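Local atomic coordinates of thioredoxin Reductase (Burkholderia cenocepacia, PDB entry 4F82), a protein that probably reduces hydrogen peroxide and organic hydroperoxides as a thiol-specific peroxidase of the Prx5 subfamily of peroxiredoxins, protecting the cell against oxidative stress. Residues Leu21-Asp26 with Lys109-Ala114. Numbering follows the deposited sequence.
Sequences LFEFID and KVRMMA
The guanidinium of Arg-111 has Met-113 SD over one face, 3.6 Å above the plane and displaced toward the rim, and the carboxylate of Glu-23 at its edge. The grip is side-on: Arg-111 NH2 and NE both donate to Glu-23 OE1, at 2.9 Å and 3.2 Å. This oxygen lies in the guanidinium plane, but both nitrogens reach it from the same face of the carboxylate, the two planes being turned 39° apart. Glu-23 CG stands anti to the backbone N (chi1 177°), and the extended chain beyond it crosses the Arg-111 side chain at about a right angle. The other end of the guanidinium, NH1, hydrogen-bonds to Gln-44 OE1 and forms a salt bridge with Glu-85. In the thioredoxin-like fold of this peroxiredoxin, strand 111-114 runs parallel to strand 85-90 and antiparallel to strand 20-25. Ala-114 N to Phe-22 O (2.8 Å) and Phe-22 N to Ala-114 O (3.2 Å) join the latter pair. Beyond these bonds the segments 21-25 and 111-114 diverge, their directions 134° apart, and two waters bridge them: one links Glu-23 OE2 to Met-112 N, the other Phe-24 N to Met-112 O. Leu-21 CD1 packs 3.9 Å from Met-113 CB, while its CD2 lies against Ala-114 O. The end of the Met-112 side chain leads away from strand 20-25; the side chain is about 8 Å from that of Cys-63, the predicted peroxidatic cysteine.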
ATOM      1  N   LEU A  21     -11.414  10.532  -0.747  1.00  6.69           N
ATOM      2  CA  LEU A  21     -10.069  10.191  -1.183  1.00  5.70           C
ATOM      3  C   LEU A  21      -9.108  11.054  -0.375  1.00  7.41           C
ATOM      4  O   LEU A  21      -9.522  12.031   0.241  1.00 13.09           O
ATOM      5  CB  LEU A  21      -9.901  10.486  -2.679  1.00  8.16           C
ATOM      6  CG  LEU A  21     -10.716   9.663  -3.688  1.00 13.55           C
ATOM      7  CD1 LEU A  21     -10.429  10.056  -5.153  1.00 15.10           C
ATOM      8  CD2 LEU A  21     -10.448   8.199  -3.481  1.00 17.19           C
ATOM      9  N   PHE A  22      -7.838  10.682  -0.368  1.00  7.39           N
ATOM     10  CA  PHE A  22      -6.791  11.489   0.251  1.00  7.07           C
ATOM     11  C   PHE A  22      -5.663  11.785  -0.748  1.00  6.57           C
ATOM     12  O   PHE A  22      -5.201  10.900  -1.507  1.00  5.73           O
ATOM     13  CB  PHE A  22      -6.171  10.754   1.490  1.00 10.77           C
ATOM     14  CG  PHE A  22      -7.097  10.607   2.688  1.00  9.94           C
ATOM     15  CD1 PHE A  22      -6.884  11.350   3.850  1.00  9.54           C
ATOM     16  CD2 PHE A  22      -8.151   9.692   2.679  1.00  8.72           C
ATOM     17  CE1 PHE A  22      -7.747  11.214   4.968  1.00 12.51           C
ATOM     18  CE2 PHE A  22      -9.022   9.550   3.817  1.00  5.87           C
ATOM     19  CZ  PHE A  22      -8.810  10.291   4.946  1.00  8.74           C
ATOM     20  N   GLU A  23      -5.170  13.018  -0.708  1.00  8.71           N
ATOM     21  CA  GLU A  23      -3.969  13.399  -1.474  1.00  8.00           C
ATOM     22  C   GLU A  23      -2.912  13.939  -0.532  1.00 12.09           C
ATOM     23  O   GLU A  23      -3.195  14.781   0.340  1.00  7.25           O
ATOM     24  CB  GLU A  23      -4.310  14.434  -2.547  1.00  7.22           C
ATOM     25  CG  GLU A  23      -3.094  14.912  -3.329  1.00  8.30           C
ATOM     26  CD  GLU A  23      -3.428  15.983  -4.326  1.00 11.15           C
ATOM     27  OE1 GLU A  23      -4.410  16.747  -4.096  1.00 11.05           O
ATOM     28  OE2 GLU A  23      -2.683  16.083  -5.332  1.00 10.18           O
ATOM     29  N   PHE A  24      -1.684  13.442  -0.690  1.00 10.76           N
ATOM     30  CA  PHE A  24      -0.599  13.854   0.186  1.00 12.65           C
ATOM     31  C   PHE A  24      -0.094  15.195  -0.323  1.00 12.23           C
ATOM     32  O   PHE A  24       0.253  15.307  -1.502  1.00  8.14           O
ATOM     33  CB  PHE A  24       0.512  12.797   0.154  1.00  7.28           C
ATOM     34  CG  PHE A  24       1.591  13.007   1.196  1.00  7.69           C
ATOM     35  CD1 PHE A  24       1.537  12.326   2.415  1.00  7.49           C
ATOM     36  CD2 PHE A  24       2.648  13.892   0.965  1.00  8.37           C
ATOM     37  CE1 PHE A  24       2.529  12.503   3.405  1.00 10.33           C
ATOM     38  CE2 PHE A  24       3.648  14.085   1.942  1.00 10.02           C
ATOM     39  CZ  PHE A  24       3.599  13.370   3.164  1.00  9.56           C
ATOM     40  N   ILE A  25      -0.077  16.215   0.540  1.00  8.51           N
ATOM     41  CA  ILE A  25       0.290  17.557   0.122  1.00 17.88           C
ATOM     42  C   ILE A  25       1.548  17.976   0.886  1.00 18.66           C
ATOM     43  O   ILE A  25       1.508  18.075   2.109  1.00 22.43           O
ATOM     44  CB  ILE A  25      -0.814  18.577   0.482  1.00 13.77           C
ATOM     45  CG1 ILE A  25      -2.174  18.207  -0.134  1.00 14.68           C
ATOM     46  CG2 ILE A  25      -0.395  19.969   0.058  1.00 17.44           C
ATOM     47  CD1 ILE A  25      -2.155  18.031  -1.644  1.00 11.94           C
ATOM     48  N   ASP A  26       2.660  18.219   0.203  1.00 24.62           N
ATOM     49  CA  ASP A  26       3.903  18.469   0.939  1.00 29.00           C
ATOM     50  C   ASP A  26       4.315  19.949   1.024  1.00 34.94           C
ATOM     51  O   ASP A  26       5.096  20.330   1.890  1.00 38.78           O
ATOM     52  CB  ASP A  26       5.045  17.576   0.412  1.00 18.72           C
ATOM     53  CG  ASP A  26       5.503  17.975  -0.978  1.00 23.17           C
ATOM     54  OD1 ASP A  26       5.869  19.146  -1.176  1.00 28.49           O
ATOM     55  OD2 ASP A  26       5.502  17.125  -1.882  1.00 25.32           O
ATOM     56  N   LYS A 109       1.048  17.959 -12.341  1.00 10.15           N
ATOM     57  CA  LYS A 109       0.618  17.319 -13.591  1.00 10.39           C
ATOM     58  C   LYS A 109      -0.413  16.237 -13.368  1.00  9.63           C
ATOM     59  O   LYS A 109      -1.387  16.143 -14.096  1.00  9.33           O
ATOM     60  CB  LYS A 109       1.815  16.779 -14.395  1.00 11.68           C
ATOM     61  CG  LYS A 109       2.898  17.846 -14.634  1.00 15.82           C
ATOM     62  CD  LYS A 109       3.639  17.621 -15.942  1.00 20.73           C
ATOM     63  CE  LYS A 109       4.728  18.684 -16.165  1.00 24.89           C
ATOM     64  NZ  LYS A 109       5.768  18.644 -15.086  1.00 27.39           N
ATOM     65  N   VAL A 110      -0.204  15.403 -12.369  1.00  7.89           N
ATOM     66  CA  VAL A 110      -1.144  14.334 -12.100  1.00  5.62           C
ATOM     67  C   VAL A 110      -1.316  14.352 -10.590  1.00  9.05           C
ATOM     68  O   VAL A 110      -0.304  14.308  -9.864  1.00 11.09           O
ATOM     69  CB  VAL A 110      -0.562  12.972 -12.542  1.00  5.46           C
ATOM     70  CG1 VAL A 110      -1.523  11.847 -12.156  1.00  5.23           C
ATOM     71  CG2 VAL A 110      -0.285  12.988 -14.048  1.00  5.65           C
ATOM     72  N   ARG A 111      -2.567  14.474 -10.119  1.00  7.56           N
ATOM     73  CA  ARG A 111      -2.889  14.379  -8.695  1.00  5.37           C
ATOM     74  C   ARG A 111      -2.890  12.894  -8.324  1.00 11.95           C
ATOM     75  O   ARG A 111      -3.532  12.068  -9.015  1.00  9.33           O
ATOM     76  CB  ARG A 111      -4.252  14.962  -8.426  1.00  6.27           C
ATOM     77  CG  ARG A 111      -4.352  16.463  -8.698  1.00 10.07           C
ATOM     78  CD  ARG A 111      -5.720  16.998  -8.327  1.00  6.94           C
ATOM     79  NE  ARG A 111      -5.905  16.963  -6.876  1.00 12.46           N
ATOM     80  CZ  ARG A 111      -7.067  17.187  -6.262  1.00 13.86           C
ATOM     81  NH1 ARG A 111      -8.152  17.477  -6.978  1.00 13.93           N
ATOM     82  NH2 ARG A 111      -7.147  17.149  -4.930  1.00 12.48           N
ATOM     83  N   MET A 112      -2.150  12.546  -7.272  1.00 10.69           N
ATOM     84  CA  MET A 112      -2.069  11.163  -6.783  1.00  8.74           C
ATOM     85  C   MET A 112      -3.118  10.956  -5.689  1.00  8.74           C
ATOM     86  O   MET A 112      -2.921  11.339  -4.525  1.00  9.59           O
ATOM     87  CB  MET A 112      -0.658  10.872  -6.271  1.00  9.50           C
ATOM     88  CG  MET A 112       0.417  11.188  -7.343  1.00  8.41           C
ATOM     89  SD  MET A 112       0.249  10.269  -8.927  1.00 12.15           S
ATOM     90  CE  MET A 112       0.775   8.598  -8.453  1.00  7.36           C
ATOM     91  N   MET A 113      -4.244  10.378  -6.103  1.00  7.16           N
ATOM     92  CA  MET A 113      -5.448  10.280  -5.286  1.00 10.38           C
ATOM     93  C   MET A 113      -5.578   8.879  -4.656  1.00 10.99           C
ATOM     94  O   MET A 113      -5.902   7.875  -5.320  1.00 10.65           O
ATOM     95  CB  MET A 113      -6.674  10.665  -6.118  1.00  9.26           C
ATOM     96  CG  MET A 113      -6.571  12.067  -6.796  1.00  6.08           C
ATOM     97  SD  MET A 113      -6.569  13.342  -5.542  1.00 12.79           S
ATOM     98  CE  MET A 113      -8.324  13.532  -5.339  1.00 18.37           C
ATOM     99  N   ALA A 114      -5.305   8.835  -3.352  1.00 11.88           N
ATOM    100  CA  ALA A 114      -5.303   7.596  -2.578  1.00  8.69           C
ATOM    101  C   ALA A 114      -6.728   7.117  -2.314  1.00  7.57           C
ATOM    102  O   ALA A 114      -7.528   7.835  -1.726  1.00  6.89           O
ATOM    103  CB  ALA A 114      -4.612   7.867  -1.236  1.00  7.64           C
TER
HETATM  104  O   HOH W   1      -0.561  14.343  -5.859  1.00  4.87           O
HETATM  105  O   HOH W   2      -0.920  11.707  -2.874  1.00  6.20           O